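Cryptic loci regulator 2 (Schizosaccharomyces pombe 972h-, PDB 5IKJ) promotes transcriptional silencing of heterochromatin within the SHREC complex, acting upstream of histone deacetylases and supporting proper nucleosome positioning at silenced loci. Local coordinates at residues A[286-292]-A[303-309]; A[408-414]-A[428-434]; A[55-59]-A[182-187]. The contacts are given in a common frame with arbitrary orientation. Residue numbers count along the deposited sequence, not the author numbering.

Interaction 1. Residues A[286-292]-A[303-309]; sequences EPYQYHC and DMAAADI
A G1 beta bulge shapes this antiparallel hairpin: Asp-303 and Met-304 both face Tyr-290, and Asp-303 has positive phi and psi (56°/57°). Strand 288-292 is extended. Tyr-290 and Met-304 form a hydrogen-bonded pair (CA-CA 4.7 Å) with Tyr-290 N to Met-304 O at 2.8 Å and Met-304 N to Tyr-290 O at 2.7 Å. Asp-303 N donates at 3.2 Å to ND1 of His-291 (chi1 m), whose NE2 is held by Asn-265. Gln-289 NE2 donates to Asp-303 OD1 at 2.6 Å, Asp-303 being t and Gln-289 m at chi1, t at chi2. Tyr-290, chi1 m, lays CD2 3.6 Å from Ile-309 CD1 and CE2 3.9 Å from Ala-306 CB, its OH accepting from Tyr-242 N. Met-304 (mmm) passes Cys-292 and packs on Ile-250 and Ile-252 of the same five-stranded sheet. Just before strand 288-292, Glu-286 (chi1 and chi2 m) reaches across to the 3-10 turn 306-307: OE1 accepts Ala-306 N at 3.1 Å and OE2 accepts Ala-307 N at 2.9 Å.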
loop_
_atom_site.group_PDB
_atom_site.type_symbol
_atom_site.label_atom_id
_atom_site.label_comp_id
_atom_site.label_asym_id
_atom_site.label_seq_id
_atom_site.Cartn_x
_atom_site.Cartn_y
_atom_site.Cartn_z
ATOM N N GLU A 286 6.177 18.625 1.162
ATOM C CA GLU A 286 5.261 18.687 2.302
ATOM C C GLU A 286 3.884 18.202 1.865
ATOM O O GLU A 286 2.928 18.982 1.790
ATOM C CB GLU A 286 5.186 20.108 2.862
ATOM C CG GLU A 286 6.306 20.468 3.825
ATOM C CD GLU A 286 5.993 20.081 5.259
ATOM O OE1 GLU A 286 5.071 19.264 5.471
ATOM O OE2 GLU A 286 6.664 20.598 6.177
ATOM N N PRO A 287 3.746 16.904 1.570
ATOM C CA PRO A 287 2.439 16.391 1.135
ATOM C C PRO A 287 1.447 16.166 2.261
ATOM O O PRO A 287 0.241 16.099 1.989
ATOM C CB PRO A 287 2.795 15.058 0.463
ATOM C CG PRO A 287 4.032 14.613 1.166
ATOM C CD PRO A 287 4.789 15.863 1.541
ATOM N N TYR A 288 1.903 16.053 3.506
ATOM C CA TYR A 288 1.083 15.541 4.592
ATOM C C TYR A 288 0.968 16.535 5.738
ATOM O O TYR A 288 1.900 17.290 6.031
ATOM C CB TYR A 288 1.671 14.237 5.154
ATOM C CG TYR A 288 1.512 13.022 4.272
ATOM C CD1 TYR A 288 0.270 12.653 3.776
ATOM C CD2 TYR A 288 2.608 12.237 3.945
ATOM C CE1 TYR A 288 0.125 11.537 2.975
ATOM C CE2 TYR A 288 2.477 11.122 3.146
ATOM C CZ TYR A 288 1.234 10.774 2.663
ATOM O OH TYR A 288 1.103 9.661 1.866
ATOM N N GLN A 289 -0.195 16.520 6.384
ATOM C CA GLN A 289 -0.293 16.872 7.791
ATOM C C GLN A 289 -0.036 15.610 8.598
ATOM O O GLN A 289 -0.547 14.538 8.263
ATOM C CB GLN A 289 -1.672 17.426 8.159
ATOM C CG GLN A 289 -2.239 18.488 7.241
ATOM C CD GLN A 289 -3.565 19.026 7.757
ATOM O OE1 GLN A 289 -4.614 18.821 7.146
ATOM N NE2 GLN A 289 -3.521 19.711 8.896
ATOM N N TYR A 290 0.758 15.732 9.654
ATOM C CA TYR A 290 1.034 14.613 10.541
ATOM C C TYR A 290 0.331 14.826 11.874
ATOM O O TYR A 290 0.276 15.948 12.389
ATOM C CB TYR A 290 2.538 14.433 10.758
ATOM C CG TYR A 290 3.303 14.197 9.477
ATOM C CD1 TYR A 290 3.250 12.969 8.829
ATOM C CD2 TYR A 290 4.077 15.202 8.915
ATOM C CE1 TYR A 290 3.948 12.752 7.655
ATOM C CE2 TYR A 290 4.777 14.995 7.744
ATOM C CZ TYR A 290 4.710 13.769 7.117
ATOM O OH TYR A 290 5.407 13.562 5.951
ATOM N N HIS A 291 -0.213 13.741 12.419
ATOM C CA HIS A 291 -0.907 13.756 13.699
ATOM C C HIS A 291 -0.263 12.699 14.578
ATOM O O HIS A 291 -0.276 11.512 14.236
ATOM C CB HIS A 291 -2.400 13.490 13.512
ATOM C CG HIS A 291 -2.976 14.170 12.311
ATOM N ND1 HIS A 291 -3.288 15.512 12.294
ATOM C CD2 HIS A 291 -3.278 13.698 11.079
ATOM C CE1 HIS A 291 -3.767 15.835 11.106
ATOM N NE2 HIS A 291 -3.772 14.752 10.350
ATOM N N CYS A 292 0.303 13.127 15.698
ATOM C CA CYS A 292 1.232 12.305 16.452
ATOM C C CYS A 292 0.709 12.029 17.854
ATOM O O CYS A 292 -0.290 12.595 18.305
ATOM C CB CYS A 292 2.604 12.981 16.526
ATOM S SG CYS A 292 3.214 13.534 14.925
ATOM N N ASP A 303 -1.888 18.200 13.347
ATOM C CA ASP A 303 -1.511 19.190 12.339
ATOM C C ASP A 303 -0.033 19.569 12.467
ATOM O O ASP A 303 0.328 20.735 12.633
ATOM C CB ASP A 303 -2.409 20.428 12.437
ATOM C CG ASP A 303 -2.087 21.469 11.381
ATOM O OD1 ASP A 303 -1.723 21.081 10.251
ATOM O OD2 ASP A 303 -2.193 22.674 11.686
ATOM N N MET A 304 0.821 18.553 12.391
ATOM C CA MET A 304 2.261 18.763 12.381
ATOM C C MET A 304 2.771 18.798 10.947
ATOM O O MET A 304 2.285 18.061 10.083
ATOM C CB MET A 304 2.977 17.659 13.161
ATOM C CG MET A 304 2.580 17.572 14.625
ATOM S SD MET A 304 2.777 19.134 15.505
ATOM C CE MET A 304 4.546 19.364 15.401
ATOM N N ALA A 305 3.748 19.662 10.700
ATOM C CA ALA A 305 4.396 19.761 9.402
ATOM C C ALA A 305 5.762 19.089 9.457
ATOM O O ALA A 305 6.425 19.074 10.498
ATOM C CB ALA A 305 4.549 21.221 8.975
ATOM N N ALA A 306 6.175 18.527 8.318
ATOM C CA ALA A 306 7.467 17.853 8.255
ATOM C C ALA A 306 8.599 18.775 8.688
ATOM O O ALA A 306 9.590 18.313 9.264
ATOM C CB ALA A 306 7.718 17.333 6.840
ATOM N N ALA A 307 8.469 20.078 8.426
ATOM C CA ALA A 307 9.496 21.031 8.831
ATOM C C ALA A 307 9.704 21.054 10.339
ATOM O O ALA A 307 10.748 21.525 10.802
ATOM C CB ALA A 307 9.130 22.432 8.342
ATOM N N ASP A 308 8.735 20.563 11.114
ATOM C CA ASP A 308 8.832 20.520 12.567
ATOM C C ASP A 308 9.045 19.101 13.085
ATOM O O ASP A 308 8.833 18.840 14.275
ATOM C CB ASP A 308 7.578 21.128 13.197
ATOM C CG ASP A 308 7.461 22.617 12.943
ATOM O OD1 ASP A 308 8.203 23.392 13.584
ATOM O OD2 ASP A 308 6.621 23.014 12.110
ATOM N N ILE A 309 9.456 18.181 12.216
ATOM C CA ILE A 309 9.712 16.796 12.591
ATOM C C ILE A 309 11.084 16.402 12.066
ATOM O O ILE A 309 11.460 16.767 10.947
ATOM C CB ILE A 309 8.630 15.842 12.044
ATOM C CG1 ILE A 309 7.238 16.398 12.351
ATOM C CG2 ILE A 309 8.821 14.441 12.629
ATOM C CD1 ILE A 309 6.091 15.519 11.898
#

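Interaction 2. Residues A[408-414]-A[428-434]; sequences KTSFMYI and QGSLWTQ
Antiparallel pairing of hairpin strands 411-419 and 425-436 makes this contact within a large mixed sheet; both segments belong to the Clr2 family region (SH3 clan). The segment axes approach to 4.4 Å at 143°. Phe-411/Trp-432 and Tyr-413/Ser-430 are hydrogen-bonded pairs; Met-412/Leu-431 and Ile-414/Gly-429 are non-hydrogen-bonded. Tyr-413 N reaches Ser-430 O at 2.7 Å, Ser-430 N reaches Tyr-413 O at 3.1 Å, and Trp-432 N reaches Phe-411 O at 3.0 Å. A classic beta bulge sets Ser-410 and Phe-411 opposite Trp-432, whose O takes Ser-410 N (2.5 Å) and, weakly, Phe-411 N (3.5 Å). Phe-411 (chi1 p) lies nearly parallel to the Trp-432 pyrrole ring (chi1 m; 16°, centroids 5.2 Å) but slid aside; Trp-432 NE1 donates to Ser-430 OG (p) at 3.0 Å. On the other face, Met-412 CE (ttm) meets Leu-431 CD2 (mt) at 3.9 Å. A CB on Gly-429 would clash with Tyr-413 O. At and before the bulge, Thr-433 OG1 (t) donates to Lys-408 O (2.7 Å) and Ser-410 OG (m) accepts from Gln-434 N (3.0 Å). Hydroxyls thus prolong the pairing where the regular pattern ends, while Phe-411, Tyr-413 and Trp-432 share one face, Met-412 and Leu-431 the other.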
loop_
_atom_site.group_PDB
_atom_site.type_symbol
_atom_site.label_atom_id
_atom_site.label_comp_id
_atom_site.label_asym_id
_atom_site.label_seq_id
_atom_site.Cartn_x
_atom_site.Cartn_y
_atom_site.Cartn_z
ATOM N N LYS A 408 31.271 3.013 -3.157
ATOM C CA LYS A 408 30.569 4.272 -3.375
ATOM C C LYS A 408 29.061 4.140 -3.183
ATOM O O LYS A 408 28.326 5.081 -3.503
ATOM C CB LYS A 408 30.848 4.804 -4.785
ATOM C CG LYS A 408 32.294 5.185 -5.059
ATOM C CD LYS A 408 32.415 5.874 -6.412
ATOM C CE LYS A 408 33.654 5.429 -7.172
ATOM N NZ LYS A 408 34.917 5.792 -6.475
ATOM N N THR A 409 28.588 3.002 -2.679
ATOM C CA THR A 409 27.155 2.766 -2.547
ATOM C C THR A 409 26.555 3.741 -1.543
ATOM O O THR A 409 26.949 3.762 -0.372
ATOM C CB THR A 409 26.895 1.323 -2.114
ATOM O OG1 THR A 409 27.389 0.423 -3.111
ATOM C CG2 THR A 409 25.403 1.076 -1.914
ATOM N N SER A 410 25.596 4.543 -2.001
ATOM C CA SER A 410 24.871 5.453 -1.123
ATOM C C SER A 410 23.615 4.810 -0.548
ATOM O O SER A 410 23.287 5.033 0.622
ATOM C CB SER A 410 24.498 6.729 -1.881
ATOM O OG SER A 410 25.648 7.359 -2.418
ATOM N N PHE A 411 22.908 4.014 -1.348
ATOM C CA PHE A 411 21.691 3.362 -0.887
ATOM C C PHE A 411 21.411 2.145 -1.755
ATOM O O PHE A 411 21.907 2.031 -2.880
ATOM C CB PHE A 411 20.495 4.321 -0.918
ATOM C CG PHE A 411 20.235 4.928 -2.270
ATOM C CD1 PHE A 411 19.587 4.206 -3.259
ATOM C CD2 PHE A 411 20.630 6.224 -2.547
ATOM C CE1 PHE A 411 19.345 4.764 -4.500
ATOM C CE2 PHE A 411 20.389 6.788 -3.787
ATOM C CZ PHE A 411 19.746 6.056 -4.764
ATOM N N MET A 412 20.606 1.236 -1.212
ATOM C CA MET A 412 20.038 0.130 -1.970
ATOM C C MET A 412 18.620 0.492 -2.384
ATOM O O MET A 412 17.832 0.974 -1.563
ATOM C CB MET A 412 20.025 -1.164 -1.153
ATOM C CG MET A 412 19.151 -2.275 -1.758
ATOM S SD MET A 412 19.032 -3.759 -0.747
ATOM C CE MET A 412 20.657 -4.473 -0.984
ATOM N N TYR A 413 18.301 0.256 -3.653
ATOM C CA TYR A 413 16.932 0.366 -4.154
ATOM C C TYR A 413 16.293 -1.011 -4.002
ATOM O O TYR A 413 16.562 -1.925 -4.783
ATOM C CB TYR A 413 16.937 0.852 -5.599
ATOM C CG TYR A 413 15.584 0.925 -6.272
ATOM C CD1 TYR A 413 14.411 1.038 -5.536
ATOM C CD2 TYR A 413 15.485 0.877 -7.656
ATOM C CE1 TYR A 413 13.178 1.104 -6.164
ATOM C CE2 TYR A 413 14.262 0.940 -8.291
ATOM C CZ TYR A 413 13.112 1.053 -7.541
ATOM O OH TYR A 413 11.891 1.117 -8.179
ATOM N N ILE A 414 15.441 -1.156 -2.987
ATOM C CA ILE A 414 14.993 -2.474 -2.553
ATOM C C ILE A 414 14.039 -3.062 -3.583
ATOM O O ILE A 414 13.060 -2.422 -3.991
ATOM C CB ILE A 414 14.333 -2.385 -1.169
ATOM C CG1 ILE A 414 15.333 -1.857 -0.135
ATOM C CG2 ILE A 414 13.804 -3.750 -0.734
ATOM C CD1 ILE A 414 14.704 -1.488 1.194
ATOM N N GLN A 428 16.962 -7.592 -0.984
ATOM C CA GLN A 428 17.489 -7.699 -2.339
ATOM C C GLN A 428 17.176 -6.417 -3.093
ATOM O O GLN A 428 16.031 -5.949 -3.077
ATOM C CB GLN A 428 16.898 -8.905 -3.077
ATOM C CG GLN A 428 17.446 -9.089 -4.490
ATOM C CD GLN A 428 16.624 -10.053 -5.318
ATOM O OE1 GLN A 428 16.447 -11.213 -4.947
ATOM N NE2 GLN A 428 16.114 -9.574 -6.447
ATOM N N GLY A 429 18.184 -5.856 -3.751
ATOM C CA GLY A 429 17.969 -4.668 -4.555
ATOM C C GLY A 429 19.246 -4.251 -5.249
ATOM O O GLY A 429 20.305 -4.865 -5.084
ATOM N N SER A 430 19.125 -3.188 -6.038
ATOM C CA SER A 430 20.254 -2.614 -6.752
ATOM C C SER A 430 20.936 -1.552 -5.899
ATOM O O SER A 430 20.301 -0.879 -5.083
ATOM C CB SER A 430 19.798 -2.005 -8.080
ATOM O OG SER A 430 18.644 -1.201 -7.898
ATOM N N LEU A 431 22.242 -1.404 -6.104
ATOM C CA LEU A 431 23.070 -0.489 -5.333
ATOM C C LEU A 431 23.401 0.737 -6.174
ATOM O O LEU A 431 23.727 0.618 -7.358
ATOM C CB LEU A 431 24.359 -1.177 -4.878
ATOM C CG LEU A 431 24.165 -2.526 -4.175
ATOM C CD1 LEU A 431 25.506 -3.178 -3.887
ATOM C CD2 LEU A 431 23.360 -2.360 -2.894
ATOM N N TRP A 432 23.319 1.912 -5.553
ATOM C CA TRP A 432 23.490 3.177 -6.250
ATOM C C TRP A 432 24.447 4.079 -5.485
ATOM O O TRP A 432 24.709 3.884 -4.296
ATOM C CB TRP A 432 22.156 3.913 -6.423
ATOM C CG TRP A 432 21.135 3.165 -7.215
ATOM C CD1 TRP A 432 20.515 2.000 -6.868
ATOM C CD2 TRP A 432 20.596 3.543 -8.486
ATOM N NE1 TRP A 432 19.631 1.624 -7.851
ATOM C CE2 TRP A 432 19.661 2.556 -8.854
ATOM C CE3 TRP A 432 20.816 4.618 -9.350
ATOM C CZ2 TRP A 432 18.949 2.612 -10.049
ATOM C CZ3 TRP A 432 20.110 4.672 -10.535
ATOM C CH2 TRP A 432 19.187 3.676 -10.874
ATOM N N THR A 433 24.959 5.080 -6.195
ATOM C CA THR A 433 25.679 6.191 -5.597
ATOM C C THR A 433 24.994 7.488 -6.005
ATOM O O THR A 433 24.365 7.568 -7.064
ATOM C CB THR A 433 27.154 6.216 -6.031
ATOM O OG1 THR A 433 27.876 7.158 -5.227
ATOM C CG2 THR A 433 27.293 6.601 -7.502
ATOM N N GLN A 434 25.115 8.505 -5.156
ATOM C CA GLN A 434 24.532 9.813 -5.420
ATOM C C GLN A 434 25.636 10.857 -5.481
ATOM O O GLN A 434 26.600 10.801 -4.711
ATOM C CB GLN A 434 23.502 10.194 -4.349
ATOM C CG GLN A 434 24.088 10.433 -2.967
ATOM C CD GLN A 434 23.022 10.601 -1.901
ATOM O OE1 GLN A 434 23.123 10.036 -0.813
ATOM N NE2 GLN A 434 21.995 11.389 -2.206
#

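Interaction 3. Residues A[55-59]-A[182-187]; sequences YRQIC and SVNDFL
Apolar contacts dominate this helix-helix packing, which sets 55-59 of helix 50-67 against the first turn of helix 183-195. The segment axes pass 10.5 Å apart, crossing at -46°; Tyr-55 lies nearest Val-183 (CA-CA 6.9 Å) and Cys-59 nearest Leu-187 (6.5 Å). Val-183 (p) points between the side chains of the partner helix, its CG2 3.6 Å from Cys-59 SG and 4.1 Å from Ile-58 CG2 (chi1 m). Leu-187 CD2 closes the far end, 4.4 Å from Cys-59 CB. Two aromatic contacts add to this. Tyr-55, chi1 t, offers a face to Val-183 CG2 in a CH-pi contact, 4.0 Å from the ring centroid and 14° off the normal. Cys-59 SG (chi1 m) meets the edge of the Phe-186 ring (chi1 t), 4.9 Å from its centroid; Phe-186 CD2 also lies 4.1 Å from Tyr-55 CE1. Leu-171 of strand 168-172 touches both aromatic residues. The polar element is local: Ser-182, also p, is the N-cap, its OG accepting Asp-185 N at 3.1 Å. The Phe-186 side chain is about 8 Å from the zinc bound by His-189, Cys-204, Cys-206 and Cys-209. With no hydrogen bond between the segments, side-chain fit and dispersion join the helices near the metal site.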
loop_
_atom_site.group_PDB
_atom_site.type_symbol
_atom_site.label_atom_id
_atom_site.label_comp_id
_atom_site.label_asym_id
_atom_site.label_seq_id
_atom_site.Cartn_x
_atom_site.Cartn_y
_atom_site.Cartn_z
ATOM N N TYR A 55 -27.928 -2.092 -13.304
ATOM C CA TYR A 55 -27.165 -3.119 -12.602
ATOM C C TYR A 55 -25.756 -3.225 -13.171
ATOM O O TYR A 55 -24.766 -3.191 -12.429
ATOM C CB TYR A 55 -27.896 -4.459 -12.710
ATOM C CG TYR A 55 -27.400 -5.537 -11.772
ATOM C CD1 TYR A 55 -26.259 -6.272 -12.064
ATOM C CD2 TYR A 55 -28.088 -5.833 -10.602
ATOM C CE1 TYR A 55 -25.810 -7.263 -11.210
ATOM C CE2 TYR A 55 -27.646 -6.821 -9.743
ATOM C CZ TYR A 55 -26.507 -7.534 -10.052
ATOM O OH TYR A 55 -26.066 -8.519 -9.199
ATOM N N ARG A 56 -25.646 -3.342 -14.498
ATOM C CA ARG A 56 -24.344 -3.463 -15.140
ATOM C C ARG A 56 -23.552 -2.161 -15.102
ATOM O O ARG A 56 -22.322 -2.199 -15.212
ATOM C CB ARG A 56 -24.525 -3.934 -16.583
ATOM C CG ARG A 56 -25.144 -5.325 -16.696
ATOM C CD ARG A 56 -25.275 -5.795 -18.143
ATOM N NE ARG A 56 -24.836 -4.785 -19.102
ATOM C CZ ARG A 56 -25.639 -4.043 -19.863
ATOM N NH1 ARG A 56 -26.956 -4.184 -19.811
ATOM N NH2 ARG A 56 -25.113 -3.154 -20.693
ATOM N N GLN A 57 -24.221 -1.016 -14.947
ATOM C CA GLN A 57 -23.495 0.240 -14.781
ATOM C C GLN A 57 -22.851 0.320 -13.403
ATOM O O GLN A 57 -21.721 0.803 -13.265
ATOM C CB GLN A 57 -24.434 1.428 -14.996
ATOM C CG GLN A 57 -24.833 1.665 -16.441
ATOM C CD GLN A 57 -25.768 2.849 -16.590
ATOM O OE1 GLN A 57 -26.778 2.948 -15.892
ATOM N NE2 GLN A 57 -25.431 3.760 -17.493
ATOM N N ILE A 58 -23.560 -0.139 -12.371
ATOM C CA ILE A 58 -23.004 -0.138 -11.021
ATOM C C ILE A 58 -21.848 -1.125 -10.928
ATOM O O ILE A 58 -20.789 -0.817 -10.368
ATOM C CB ILE A 58 -24.108 -0.456 -9.996
ATOM C CG1 ILE A 58 -25.154 0.664 -9.982
ATOM C CG2 ILE A 58 -23.519 -0.637 -8.601
ATOM C CD1 ILE A 58 -26.547 0.200 -9.619
ATOM N N CYS A 59 -22.036 -2.329 -11.472
ATOM C CA CYS A 59 -20.961 -3.316 -11.490
ATOM C C CYS A 59 -19.721 -2.761 -12.176
ATOM O O CYS A 59 -18.603 -2.889 -11.663
ATOM C CB CYS A 59 -21.434 -4.591 -12.189
ATOM S SG CYS A 59 -22.622 -5.572 -11.258
ATOM N N SER A 182 -28.152 -9.110 -3.913
ATOM C CA SER A 182 -27.874 -7.695 -4.103
ATOM C C SER A 182 -26.692 -7.557 -5.048
ATOM O O SER A 182 -25.859 -8.459 -5.160
ATOM C CB SER A 182 -27.569 -6.986 -2.776
ATOM O OG SER A 182 -26.255 -7.276 -2.334
ATOM N N VAL A 183 -26.632 -6.416 -5.739
ATOM C CA VAL A 183 -25.488 -6.137 -6.600
ATOM C C VAL A 183 -24.211 -6.083 -5.778
ATOM O O VAL A 183 -23.122 -6.383 -6.283
ATOM C CB VAL A 183 -25.714 -4.825 -7.378
ATOM C CG1 VAL A 183 -25.828 -3.641 -6.421
ATOM C CG2 VAL A 183 -24.597 -4.601 -8.388
ATOM N N ASN A 184 -24.320 -5.705 -4.503
ATOM C CA ASN A 184 -23.139 -5.592 -3.654
ATOM C C ASN A 184 -22.541 -6.961 -3.352
ATOM O O ASN A 184 -21.315 -7.102 -3.272
ATOM C CB ASN A 184 -23.501 -4.863 -2.360
ATOM C CG ASN A 184 -24.223 -3.553 -2.615
ATOM O OD1 ASN A 184 -25.453 -3.490 -2.564
ATOM N ND2 ASN A 184 -23.463 -2.499 -2.895
ATOM N N ASP A 185 -23.385 -7.981 -3.181
ATOM C CA ASP A 185 -22.873 -9.322 -2.913
ATOM C C ASP A 185 -22.237 -9.928 -4.157
ATOM O O ASP A 185 -21.203 -10.600 -4.067
ATOM C CB ASP A 185 -23.997 -10.218 -2.391
ATOM C CG ASP A 185 -24.435 -9.847 -0.987
ATOM O OD1 ASP A 185 -23.671 -9.153 -0.283
ATOM O OD2 ASP A 185 -25.543 -10.258 -0.582
ATOM N N PHE A 186 -22.839 -9.703 -5.329
ATOM C CA PHE A 186 -22.261 -10.211 -6.568
ATOM C C PHE A 186 -20.905 -9.584 -6.855
ATOM O O PHE A 186 -20.029 -10.242 -7.425
ATOM C CB PHE A 186 -23.208 -9.950 -7.738
ATOM C CG PHE A 186 -22.571 -10.153 -9.084
ATOM C CD1 PHE A 186 -22.174 -11.415 -9.494
ATOM C CD2 PHE A 186 -22.368 -9.083 -9.938
ATOM C CE1 PHE A 186 -21.589 -11.606 -10.731
ATOM C CE2 PHE A 186 -21.782 -9.267 -11.178
ATOM C CZ PHE A 186 -21.392 -10.532 -11.575
ATOM N N LEU A 187 -20.711 -8.321 -6.467
ATOM C CA LEU A 187 -19.502 -7.604 -6.860
ATOM C C LEU A 187 -18.243 -8.338 -6.417
ATOM O O LEU A 187 -17.251 -8.380 -7.153
ATOM C CB LEU A 187 -19.516 -6.189 -6.284
ATOM C CG LEU A 187 -19.929 -5.063 -7.231
ATOM C CD1 LEU A 187 -19.883 -3.747 -6.490
ATOM C CD2 LEU A 187 -19.032 -5.002 -8.466
#

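Interactions 1 and 2 both join the strands of antiparallel hairpins, but in different sheets, and each includes a bulge: G1 in interaction 1, classic in interaction 2. Their nearest atoms are about 17 Å apart. Interaction 3 is helical and apolar, joining elements 123 residues apart at the closest segment ends; it lies across the chain's centre from interaction 2, about 46 Å between centres. All three are partly buried. In interaction 1 residues 287-292 are buried, whereas Asp-303 and Ala-307 are exposed; interaction 2 alone is reached by the Clr1 chain, and interaction 3 alone neighbours the zinc. Backbone hydrogen bonds add to side-chain packing in the hairpins; interaction 3, with no hydrogen bond between its segments, rests on packing.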